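Local coordinates for protein sensor-type histidine kinase PrrB (Mycobacterium tuberculosis, PDB 1YSR) that uses ATP to phosphorylate a histidine, probably as sensor kinase of the PrrB/PrrA two-component system, this chain being its C-terminal ATP-binding domain, at residues T11-R16 with L49-A54; R23-L28 with A58-G63; P36-V41 with A76-A81; L114-V119 with A130-S135. All coordinates share one frame; numbering follows the deposited sequence. Where two conformers were deposited one is given.

Contact 1: residues T11-R16 with L49-A54; sequences TDLLDR and LAVDNA
Val-51 on helix 44-61 meets Leu-13 and Leu-14, neighbours on helix 10-24, and illustrates how one branched side chain can be met by two others at different angles. Leu-14 lies at about a right angle to the valine. Its CD2 methyl spans the fork, 3.8 Å from Val-51 CG2 and 4.0 Å from Val-51 CG1, and so touches both branches. Leu-13 runs alongside instead, the two side chains passing in opposite directions, and touches one branch: its CD2 is 4.1 Å from Val-51 CG2. The two leucines start out differently. Leu-13 has CG anti to the backbone N (chi1 -171°), whereas Leu-14 has it beside the N (chi1 -65°), and these different first torsions bring both CD2 methyls to the same valine although neither side chain leaves its helix pointing straight at it. Around this core, Leu-14 also packs on Leu-32 and Ile-80 of the five-stranded sheet, and Leu-13 on Leu-47. The helices therefore join through side chains while sharing the sheet beneath, with the CA atoms of Leu-14 and Val-51 7.6 Å apart. All three touching residues are buried and meet entirely through methyl groups, which implies that cohesion here comes from apolar burial and van der Waals fit, without the directional demand of a polar bond.

Contact 2: residues R23-L28 with A58-G63; sequences RIYPDL and AVKHGG
Val-59 heads the meeting of helix 44-61 with the turn that follows helix 10-24, and its two methyls divide the work. CG1 sits 3.7 Å from Tyr-25 CD1; CG2 reaches 3.7 Å to Leu-28 CD2 and also lies above the tyrosine ring, displaced toward its rim. The other face of that ring is covered by Ile-24 CG2, 3.9 Å above the plane and over the centre. Val-59 and Ile-24 thus hold the ring from its two faces. Next in sequence, Lys-60 meets the ring at its edge: CD lies 4.1 Å from Tyr-25 CE1, in a side chain bent at both chi2 and chi3 that crosses the tyrosine at about a right angle. Arg-75 of the second subunit packs on Tyr-25, Val-59 and Lys-60, while Tyr-25 OH is hydrogen-bonded to a bound Tris molecule, probably from the crystallisation liquor. Gly-62 N to Ala-58 O and Gly-63 N to Val-59 O are weak bonds, and Gly-63 takes positive phi. Across from Val-59, a type II beta turn from Tyr-25 to Leu-28 leads into strand 29-32. By sequence, helix 44-61 carries the N box of the Bergerat (GHKL) ATP-binding fold, and this contact lies at its C-terminal end.

Contact 3: residues P36-V41 with A76-A81; sequences PTCIIV and AGVEIA
Cys-38, the first residue of segment 36-41 to touch strand 77-84, points toward Val-78. With SG anti to the backbone N (chi1 179°), the sulfur lies 3.5 Å from Val-78 CB; since it is one of two deposited conformers, that approach is provisional. Cys-38 CB is itself 4.1 Å from Val-78 CG2. Its backbone bonds with Ile-10 just before the strand begins, and Ile-40 then bonds with Val-8, pairing strand 39-42 antiparallel with strand 6-9. The contact is thus one of two sheets in this alpha/beta domain: the short pair lies against one end of the five-stranded sheet of the GHKL fold, and side chains rather than strand-to-strand backbone bonds join them here. Ile-39 alternates to the opposite side, where Arg-48 of the third subunit packs on it. Ile-40 turns back inward, and its CG2 meets Val-78 CG1 at 3.7 Å, the two side chains crossing at about a right angle. Val-78 has CG1 between its backbone N and carbonyl carbon (chi1 62°), which offers CG1 to the isoleucine and CG2 to the cysteine, one branch for each partner. Leu-146, on the adjoining strand 140-147, packs against both Ile-40 and Val-78.

Contact 4: residues L114-V119 with A130-S135; sequences LGLALV and ASLENS
Leu-116 and Leu-132 meet obliquely, the CD1 methyl of Leu-116 resting 3.9 Å from Leu-132 CD1 and 4.2 Å from Leu-132 CD2, so that one methyl faces the fork of the other leucine. By sequence, segment 114-119 belongs to the glycine-rich G2 box of histidine kinases, which follows the ATP lid; residues 103-113 just before it are not modelled. A second, smaller touch lies one turn further on, where Val-119 CG1 comes 4.0 Å from Ala-130 CB. Here the backbones are nearest, with CA atoms 6.8 Å apart, a spacing suited to the short alanine side chain. Each leucine keeps CG anti to its own carbonyl carbon, chi1 being -66° in Leu-116 and -80° in Leu-132, and both CB atoms point toward the opposing segment. The alternation of strand 129-134 supplies the pattern: Ala-130 and Leu-132 face segment 114-119, whereas Ser-131 and Glu-133 face the other way. In the next shell, Leu-144 of strand 140-147 packs on both Val-119 and Ala-130, Leu-142 on Leu-116, and Phe-98 on Ala-130 and Leu-132. Leu-116 is the N-cap residue of helix 117-125, and its apolar side chain packs into the core; its backbone bonds with Val-97. Immediately before it, Gly-115 N donates a hydrogen bond to Asn-57 OD1 on helix 44-61.

Contacts 1 and 2, with centres 14 Å apart, join helix 44-61 to helix 10-24 and to the turn that follows it, and contact 1 touches contacts 3 and 4. Toward contact 3, Thr-11 OG1 probably hydrogen-bonds both Pro-36 O, at 2.8 Å, and Cys-38 N, at 2.9 Å. Toward contact 4, Ala-50 O approaches Val-119 CG2 to 3.4 Å, joining helix 44-61 to helix 117-125. Contact 2 touches contact 4 where His-61 CG is 4.0 Å from Leu-114 N, near the unmodelled lid. Contacts 2 and 3 lie farthest apart, their centres about 25 Å from each other. The likely N box and G2 box, at contacts 1, 2 and 4, would border the ATP pocket, as in related kinases.

Contact 1: residues T11-R16 with L49-A54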
loop_
_atom_site.group_PDB
_atom_site.type_symbol
_atom_site.label_atom_id
_atom_site.label_comp_id
_atom_site.label_asym_id
_atom_site.label_seq_id
_atom_site.Cartn_x
_atom_site.Cartn_y
_atom_site.Cartn_z
ATOM N N THR A 11 4.483 2.660 7.480
ATOM C CA THR A 11 5.825 2.213 7.760
ATOM C C THR A 11 6.313 1.186 6.739
ATOM O O THR A 11 7.432 1.318 6.194
ATOM C CB THR A 11 5.890 1.723 9.241
ATOM O OG1 THR A 11 5.379 2.768 10.085
ATOM C CG2 THR A 11 7.323 1.428 9.599
ATOM N N ASP A 12 5.490 0.191 6.423
ATOM C CA ASP A 12 5.824 -0.795 5.414
ATOM C C ASP A 12 5.918 -0.144 4.042
ATOM O O ASP A 12 6.772 -0.510 3.236
ATOM C CB ASP A 12 4.734 -1.904 5.402
ATOM C CG ASP A 12 5.038 -3.040 4.429
ATOM O OD1 ASP A 12 6.075 -3.702 4.570
ATOM O OD2 ASP A 12 4.247 -3.250 3.498
ATOM N N LEU A 13 5.002 0.799 3.749
ATOM C CA LEU A 13 5.041 1.544 2.497
ATOM C C LEU A 13 6.425 2.191 2.307
ATOM O O LEU A 13 7.021 2.118 1.235
ATOM C CB LEU A 13 3.917 2.623 2.506
ATOM C CG LEU A 13 3.685 3.356 1.150
ATOM C CD1 LEU A 13 2.235 3.844 1.093
ATOM C CD2 LEU A 13 4.576 4.602 1.112
ATOM N N LEU A 14 6.889 2.879 3.329
ATOM C CA LEU A 14 8.234 3.505 3.277
ATOM C C LEU A 14 9.349 2.469 3.046
ATOM O O LEU A 14 10.301 2.710 2.296
ATOM C CB LEU A 14 8.486 4.343 4.537
ATOM C CG LEU A 14 7.567 5.585 4.728
ATOM C CD1 LEU A 14 7.859 6.333 6.064
ATOM C CD2 LEU A 14 7.730 6.554 3.570
ATOM N N ASP A 15 9.253 1.355 3.762
ATOM C CA ASP A 15 10.273 0.280 3.687
ATOM C C ASP A 15 10.321 -0.201 2.239
ATOM O O ASP A 15 11.388 -0.300 1.679
ATOM C CB ASP A 15 9.956 -0.851 4.651
ATOM C CG ASP A 15 11.187 -1.732 4.982
ATOM O OD1 ASP A 15 12.348 -1.349 4.671
ATOM O OD2 ASP A 15 10.950 -2.791 5.581
ATOM N N ARG A 16 9.163 -0.465 1.620
ATOM C CA ARG A 16 9.147 -0.897 0.219
ATOM C C ARG A 16 9.603 0.183 -0.702
ATOM O O ARG A 16 10.275 -0.092 -1.674
ATOM C CB ARG A 16 7.766 -1.382 -0.290
ATOM C CG ARG A 16 7.109 -2.509 0.518
ATOM C CD ARG A 16 5.722 -2.902 -0.115
ATOM N NE ARG A 16 4.781 -1.788 -0.354
ATOM C CZ ARG A 16 3.802 -1.384 0.474
ATOM N NH1 ARG A 16 3.592 -1.960 1.646
ATOM N NH2 ARG A 16 3.019 -0.370 0.121
ATOM N N LEU A 49 3.069 7.131 -4.392
ATOM C CA LEU A 49 3.507 8.042 -5.431
ATOM C C LEU A 49 4.166 9.348 -4.875
ATOM O O LEU A 49 5.187 9.843 -5.453
ATOM C CB LEU A 49 2.305 8.417 -6.283
ATOM C CG LEU A 49 2.492 9.423 -7.422
ATOM C CD1 LEU A 49 3.391 8.897 -8.473
ATOM C CD2 LEU A 49 1.074 9.780 -7.956
ATOM N N ALA A 50 3.571 9.892 -3.817
ATOM C CA ALA A 50 4.084 11.120 -3.137
ATOM C C ALA A 50 5.527 10.833 -2.684
ATOM O O ALA A 50 6.461 11.647 -2.929
ATOM C CB ALA A 50 3.190 11.471 -1.971
ATOM N N VAL A 51 5.706 9.688 -2.043
ATOM C CA VAL A 51 7.053 9.271 -1.561
ATOM C C VAL A 51 8.013 9.075 -2.712
ATOM O O VAL A 51 9.147 9.542 -2.676
ATOM C CB VAL A 51 6.955 8.035 -0.642
ATOM C CG1 VAL A 51 8.334 7.565 -0.271
ATOM C CG2 VAL A 51 6.180 8.386 0.650
ATOM N N ASP A 52 7.567 8.356 -3.759
ATOM C CA ASP A 52 8.348 8.175 -4.964
ATOM C C ASP A 52 8.779 9.501 -5.550
ATOM O O ASP A 52 9.938 9.638 -5.934
ATOM C CB ASP A 52 7.544 7.394 -6.058
ATOM C CG ASP A 52 7.333 5.918 -5.723
ATOM O OD1 ASP A 52 7.970 5.416 -4.788
ATOM O OD2 ASP A 52 6.502 5.230 -6.417
ATOM N N ASN A 53 7.852 10.460 -5.636
ATOM C CA ASN A 53 8.129 11.738 -6.229
ATOM C C ASN A 53 9.198 12.498 -5.385
ATOM O O ASN A 53 10.078 13.187 -5.936
ATOM C CB ASN A 53 6.834 12.547 -6.308
ATOM C CG ASN A 53 6.980 13.826 -7.122
ATOM O OD1 ASN A 53 6.688 14.915 -6.641
ATOM N ND2 ASN A 53 7.387 13.696 -8.391
ATOM N N ALA A 54 9.047 12.422 -4.064
ATOM C CA ALA A 54 9.975 13.099 -3.125
ATOM C C ALA A 54 11.385 12.512 -3.302
ATOM O O ALA A 54 12.371 13.266 -3.407
ATOM C CB ALA A 54 9.492 12.920 -1.720
#

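Contact 2: residues R23-L28 with A58-G63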
loop_
_atom_site.group_PDB
_atom_site.type_symbol
_atom_site.label_atom_id
_atom_site.label_comp_id
_atom_site.label_asym_id
_atom_site.label_seq_id
_atom_site.Cartn_x
_atom_site.Cartn_y
_atom_site.Cartn_z
ATOM N N ARG A 23 16.906 0.209 -6.110
ATOM C CA ARG A 23 17.076 -0.520 -7.375
ATOM C C ARG A 23 17.032 0.393 -8.601
ATOM O O ARG A 23 17.638 0.082 -9.637
ATOM C CB ARG A 23 16.020 -1.629 -7.519
ATOM C CG ARG A 23 15.873 -2.565 -6.328
ATOM C CD ARG A 23 15.222 -3.918 -6.668
ATOM N NE ARG A 23 15.749 -4.493 -7.919
ATOM C CZ ARG A 23 15.775 -5.797 -8.209
ATOM N NH1 ARG A 23 15.320 -6.697 -7.334
ATOM N NH2 ARG A 23 16.265 -6.206 -9.377
ATOM N N ILE A 24 16.335 1.520 -8.510
ATOM C CA ILE A 24 16.228 2.429 -9.637
ATOM C C ILE A 24 17.408 3.375 -9.704
ATOM O O ILE A 24 17.807 3.825 -10.792
ATOM C CB ILE A 24 14.933 3.261 -9.555
ATOM C CG1 ILE A 24 13.717 2.307 -9.660
ATOM C CG2 ILE A 24 14.912 4.313 -10.631
ATOM C CD1 ILE A 24 12.360 2.965 -9.440
ATOM N N TYR A 25 17.929 3.713 -8.528
ATOM C CA TYR A 25 18.973 4.732 -8.417
ATOM C C TYR A 25 20.249 4.098 -7.911
ATOM O O TYR A 25 20.447 3.967 -6.699
ATOM C CB TYR A 25 18.539 5.832 -7.461
ATOM C CG TYR A 25 17.213 6.473 -7.796
ATOM C CD1 TYR A 25 17.100 7.421 -8.799
ATOM C CD2 TYR A 25 16.059 6.130 -7.093
ATOM C CE1 TYR A 25 15.870 8.041 -9.082
ATOM C CE2 TYR A 25 14.847 6.746 -7.373
ATOM C CZ TYR A 25 14.754 7.669 -8.381
ATOM O OH TYR A 25 13.543 8.298 -8.704
ATOM N N PRO A 26 21.147 3.732 -8.847
ATOM C CA PRO A 26 22.354 2.990 -8.433
ATOM C C PRO A 26 23.187 3.858 -7.491
ATOM O O PRO A 26 23.217 5.076 -7.639
ATOM C CB PRO A 26 23.097 2.742 -9.755
ATOM C CG PRO A 26 22.617 3.870 -10.695
ATOM C CD PRO A 26 21.138 4.058 -10.292
ATOM N N ASP A 27 23.826 3.272 -6.496
ATOM C CA ASP A 27 24.669 4.122 -5.646
ATOM C C ASP A 27 23.901 5.051 -4.681
ATOM O O ASP A 27 24.530 5.640 -3.794
ATOM C CB ASP A 27 25.567 5.038 -6.492
ATOM C CG ASP A 27 26.516 4.278 -7.402
ATOM O OD1 ASP A 27 27.300 3.457 -6.869
ATOM O OD2 ASP A 27 26.475 4.543 -8.640
ATOM N N LEU A 28 22.586 5.258 -4.879
ATOM C CA LEU A 28 21.817 5.978 -3.856
ATOM C C LEU A 28 21.757 5.129 -2.596
ATOM O O LEU A 28 21.479 3.948 -2.687
ATOM C CB LEU A 28 20.411 6.329 -4.380
ATOM C CG LEU A 28 19.437 6.832 -3.311
ATOM C CD1 LEU A 28 19.902 8.184 -2.724
ATOM C CD2 LEU A 28 18.003 6.918 -3.903
ATOM N N ALA A 58 14.683 14.483 -4.891
ATOM C CA ALA A 58 15.923 14.589 -4.078
ATOM C C ALA A 58 17.128 14.173 -4.947
ATOM O O ALA A 58 18.182 14.842 -4.993
ATOM C CB ALA A 58 15.810 13.703 -2.862
ATOM N N VAL A 59 16.937 13.117 -5.727
ATOM C CA VAL A 59 18.027 12.530 -6.524
ATOM C C VAL A 59 18.214 13.304 -7.802
ATOM O O VAL A 59 19.306 13.782 -8.072
ATOM C CB VAL A 59 17.751 11.050 -6.882
ATOM C CG1 VAL A 59 18.846 10.547 -7.822
ATOM C CG2 VAL A 59 17.704 10.216 -5.631
ATOM N N LYS A 60 17.136 13.481 -8.573
ATOM C CA LYS A 60 17.292 14.076 -9.899
ATOM C C LYS A 60 17.606 15.527 -9.852
ATOM O O LYS A 60 18.448 15.992 -10.607
ATOM C CB LYS A 60 16.132 13.700 -10.837
ATOM C CG LYS A 60 16.154 12.163 -11.010
ATOM C CD LYS A 60 14.826 11.511 -10.993
ATOM C CE LYS A 60 14.142 11.679 -12.340
ATOM N NZ LYS A 60 12.679 11.645 -12.218
ATOM N N HIS A 61 17.002 16.253 -8.935
ATOM C CA HIS A 61 17.200 17.689 -8.876
ATOM C C HIS A 61 18.058 18.179 -7.717
ATOM O O HIS A 61 18.692 19.236 -7.810
ATOM C CB HIS A 61 15.846 18.425 -8.977
ATOM C CG HIS A 61 15.004 17.957 -10.131
ATOM N ND1 HIS A 61 15.347 18.191 -11.448
ATOM C CD2 HIS A 61 13.873 17.210 -10.164
ATOM C CE1 HIS A 61 14.451 17.627 -12.242
ATOM N NE2 HIS A 61 13.545 17.028 -11.488
ATOM N N GLY A 62 18.109 17.434 -6.618
ATOM C CA GLY A 62 18.928 17.865 -5.466
ATOM C C GLY A 62 20.320 17.238 -5.486
ATOM O O GLY A 62 21.208 17.644 -4.752
ATOM N N GLY A 63 20.492 16.239 -6.323
ATOM C CA GLY A 63 21.740 15.518 -6.437
ATOM C C GLY A 63 22.024 14.671 -5.215
ATOM O O GLY A 63 23.180 14.316 -4.957
#

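Contact 3: residues P36-V41 with A76-A81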
loop_
_atom_site.group_PDB
_atom_site.type_symbol
_atom_site.label_atom_id
_atom_site.label_comp_id
_atom_site.label_asym_id
_atom_site.label_seq_id
_atom_site.Cartn_x
_atom_site.Cartn_y
_atom_site.Cartn_z
ATOM N N PRO A 36 8.248 3.161 14.397
ATOM C CA PRO A 36 7.164 2.294 14.843
ATOM C C PRO A 36 6.269 2.077 13.668
ATOM O O PRO A 36 6.250 2.918 12.746
ATOM C CB PRO A 36 6.421 3.150 15.851
ATOM C CG PRO A 36 6.704 4.604 15.418
ATOM C CD PRO A 36 8.137 4.530 14.924
ATOM N N THR A 37 5.522 0.977 13.698
ATOM C CA THR A 37 4.488 0.728 12.706
ATOM C C THR A 37 3.333 1.682 12.850
ATOM O O THR A 37 2.742 1.806 13.946
ATOM C CB THR A 37 4.018 -0.750 12.740
ATOM O OG1 THR A 37 5.070 -1.570 12.246
ATOM C CG2 THR A 37 2.832 -0.949 11.851
ATOM N N CYS A 38 3.028 2.408 11.766
ATOM C CA CYS A 38 1.905 3.324 11.778
ATOM C C CYS A 38 0.875 2.981 10.740
ATOM O O CYS A 38 1.161 2.997 9.547
ATOM C CB CYS A 38 2.321 4.780 11.586
ATOM S SG CYS A 38 0.880 5.891 11.568
ATOM N N ILE A 39 -0.359 2.739 11.179
ATOM C CA ILE A 39 -1.427 2.495 10.209
ATOM C C ILE A 39 -2.298 3.739 10.097
ATOM O O ILE A 39 -2.725 4.272 11.148
ATOM C CB ILE A 39 -2.340 1.295 10.616
ATOM C CG1 ILE A 39 -1.496 0.077 11.097
ATOM C CG2 ILE A 39 -3.250 0.913 9.444
ATOM C CD1 ILE A 39 -0.599 -0.491 9.997
ATOM N N ILE A 40 -2.599 4.177 8.858
ATOM C CA ILE A 40 -3.611 5.227 8.648
ATOM C C ILE A 40 -4.612 4.703 7.662
ATOM O O ILE A 40 -4.482 3.544 7.170
ATOM C CB ILE A 40 -2.988 6.620 8.228
ATOM C CG1 ILE A 40 -2.495 6.564 6.753
ATOM C CG2 ILE A 40 -1.862 7.063 9.267
ATOM C CD1 ILE A 40 -2.215 7.942 6.128
ATOM N N VAL A 41 -5.666 5.470 7.427
ATOM C CA VAL A 41 -6.580 5.140 6.383
ATOM C C VAL A 41 -6.306 6.141 5.282
ATOM O O VAL A 41 -6.198 7.358 5.540
ATOM C CB VAL A 41 -8.040 5.221 6.901
ATOM C CG1 VAL A 41 -9.038 5.194 5.752
ATOM C CG2 VAL A 41 -8.283 4.011 7.875
ATOM N N ALA A 76 -2.273 12.375 17.051
ATOM C CA ALA A 76 -2.747 13.210 15.926
ATOM C C ALA A 76 -2.642 12.529 14.558
ATOM O O ALA A 76 -3.346 12.888 13.608
ATOM C CB ALA A 76 -1.971 14.533 15.914
ATOM N N GLY A 77 -1.749 11.549 14.458
ATOM C CA GLY A 77 -1.607 10.761 13.229
ATOM C C GLY A 77 -0.144 10.481 12.987
ATOM O O GLY A 77 0.557 10.044 13.897
ATOM N N VAL A 78 0.341 10.757 11.779
ATOM C CA VAL A 78 1.727 10.445 11.491
ATOM C C VAL A 78 2.451 11.595 10.774
ATOM O O VAL A 78 1.853 12.343 10.007
ATOM C CB VAL A 78 1.751 9.179 10.632
ATOM C CG1 VAL A 78 1.019 9.424 9.284
ATOM C CG2 VAL A 78 3.164 8.617 10.419
ATOM N N GLU A 79 3.753 11.696 11.029
ATOM C CA GLU A 79 4.585 12.686 10.369
ATOM C C GLU A 79 5.557 11.798 9.606
ATOM O O GLU A 79 6.288 11.020 10.209
ATOM C CB GLU A 79 5.270 13.560 11.430
ATOM C CG GLU A 79 6.482 14.366 11.028
ATOM C CD GLU A 79 6.974 15.234 12.196
ATOM O OE1 GLU A 79 6.165 16.082 12.664
ATOM O OE2 GLU A 79 8.139 15.055 12.640
ATOM N N ILE A 80 5.460 11.842 8.287
ATOM C CA ILE A 80 6.339 11.113 7.384
ATOM C C ILE A 80 7.403 12.115 6.931
ATOM O O ILE A 80 7.088 13.247 6.593
ATOM C CB ILE A 80 5.543 10.679 6.141
ATOM C CG1 ILE A 80 4.452 9.663 6.547
ATOM C CG2 ILE A 80 6.471 10.088 5.014
ATOM C CD1 ILE A 80 3.391 9.430 5.465
ATOM N N ALA A 81 8.664 11.726 6.920
ATOM C CA ALA A 81 9.702 12.667 6.436
ATOM C C ALA A 81 10.597 12.015 5.439
ATOM O O ALA A 81 10.924 10.837 5.598
ATOM C CB ALA A 81 10.559 13.178 7.654
#

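Contact 4: residues L114-V119 with A130-S135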
loop_
_atom_site.group_PDB
_atom_site.type_symbol
_atom_site.label_atom_id
_atom_site.label_comp_id
_atom_site.label_asym_id
_atom_site.label_seq_id
_atom_site.Cartn_x
_atom_site.Cartn_y
_atom_site.Cartn_z
ATOM N N LEU A 114 12.791 21.274 -9.994
ATOM C CA LEU A 114 12.348 20.702 -8.725
ATOM C C LEU A 114 10.886 21.060 -8.467
ATOM O O LEU A 114 10.542 22.250 -8.335
ATOM C CB LEU A 114 13.205 21.228 -7.566
ATOM C CG LEU A 114 12.763 20.868 -6.140
ATOM C CD1 LEU A 114 13.092 19.412 -5.761
ATOM C CD2 LEU A 114 13.448 21.797 -5.198
ATOM N N GLY A 115 10.045 20.039 -8.316
ATOM C CA GLY A 115 8.611 20.251 -8.239
ATOM C C GLY A 115 8.012 19.187 -7.400
ATOM O O GLY A 115 8.235 17.997 -7.661
ATOM N N LEU A 116 7.284 19.615 -6.379
ATOM C CA LEU A 116 6.656 18.716 -5.415
ATOM C C LEU A 116 5.113 18.841 -5.326
ATOM O O LEU A 116 4.531 18.503 -4.307
ATOM C CB LEU A 116 7.265 18.945 -4.024
ATOM C CG LEU A 116 8.750 18.563 -3.900
ATOM C CD1 LEU A 116 9.341 19.073 -2.598
ATOM C CD2 LEU A 116 8.921 17.078 -4.038
ATOM N N ALA A 117 4.457 19.353 -6.364
ATOM C CA ALA A 117 3.006 19.527 -6.350
ATOM C C ALA A 117 2.231 18.229 -6.183
ATOM O O ALA A 117 1.117 18.261 -5.631
ATOM C CB ALA A 117 2.530 20.198 -7.594
ATOM N N LEU A 118 2.799 17.114 -6.673
ATOM C CA LEU A 118 2.144 15.788 -6.501
ATOM C C LEU A 118 2.058 15.448 -5.047
ATOM O O LEU A 118 1.028 14.978 -4.559
ATOM C CB LEU A 118 2.872 14.656 -7.233
ATOM C CG LEU A 118 2.607 14.335 -8.712
ATOM C CD1 LEU A 118 3.427 13.090 -9.131
ATOM C CD2 LEU A 118 1.120 14.139 -8.975
ATOM N N VAL A 119 3.143 15.714 -4.337
ATOM C CA VAL A 119 3.195 15.511 -2.923
ATOM C C VAL A 119 2.142 16.348 -2.214
ATOM O O VAL A 119 1.365 15.846 -1.408
ATOM C CB VAL A 119 4.602 15.813 -2.384
ATOM C CG1 VAL A 119 4.647 15.592 -0.911
ATOM C CG2 VAL A 119 5.640 14.926 -3.067
ATOM N N ALA A 130 1.871 19.151 3.393
ATOM C CA ALA A 130 3.256 18.866 3.022
ATOM C C ALA A 130 4.069 20.161 3.200
ATOM O O ALA A 130 3.607 21.238 2.858
ATOM C CB ALA A 130 3.317 18.396 1.620
ATOM N N SER A 131 5.264 20.048 3.759
ATOM C CA SER A 131 6.112 21.231 3.863
ATOM C C SER A 131 7.557 20.848 3.774
ATOM O O SER A 131 7.918 19.666 3.889
ATOM C CB SER A 131 5.824 21.932 5.160
ATOM O OG SER A 131 6.005 21.023 6.189
ATOM N N LEU A 132 8.383 21.872 3.577
ATOM C CA LEU A 132 9.835 21.679 3.509
ATOM C C LEU A 132 10.548 22.334 4.689
ATOM O O LEU A 132 10.158 23.428 5.202
ATOM C CB LEU A 132 10.351 22.246 2.200
ATOM C CG LEU A 132 10.170 21.347 0.965
ATOM C CD1 LEU A 132 10.161 22.124 -0.298
ATOM C CD2 LEU A 132 11.303 20.274 0.914
ATOM N N GLU A 133 11.567 21.625 5.138
ATOM C CA GLU A 133 12.421 22.019 6.276
ATOM C C GLU A 133 13.844 21.729 5.865
ATOM O O GLU A 133 14.091 21.213 4.763
ATOM C CB GLU A 133 12.102 21.183 7.497
ATOM C CG GLU A 133 10.747 21.431 8.045
ATOM C CD GLU A 133 10.423 20.547 9.228
ATOM O OE1 GLU A 133 11.322 19.792 9.683
ATOM O OE2 GLU A 133 9.266 20.603 9.691
ATOM N N ASN A 134 14.806 22.110 6.720
ATOM C CA ASN A 134 16.192 21.825 6.414
ATOM C C ASN A 134 16.548 20.484 7.062
ATOM O O ASN A 134 16.174 20.218 8.195
ATOM C CB ASN A 134 17.132 22.961 6.881
ATOM C CG ASN A 134 17.292 24.094 5.828
ATOM O OD1 ASN A 134 16.435 24.308 4.932
ATOM N ND2 ASN A 134 18.403 24.829 5.945
ATOM N N SER A 135 17.241 19.620 6.341
ATOM C CA SER A 135 17.443 18.304 6.880
ATOM C C SER A 135 18.749 18.274 7.742
ATOM O O SER A 135 19.695 18.931 7.380
ATOM C CB SER A 135 17.651 17.354 5.733
ATOM O OG SER A 135 17.889 16.109 6.300
#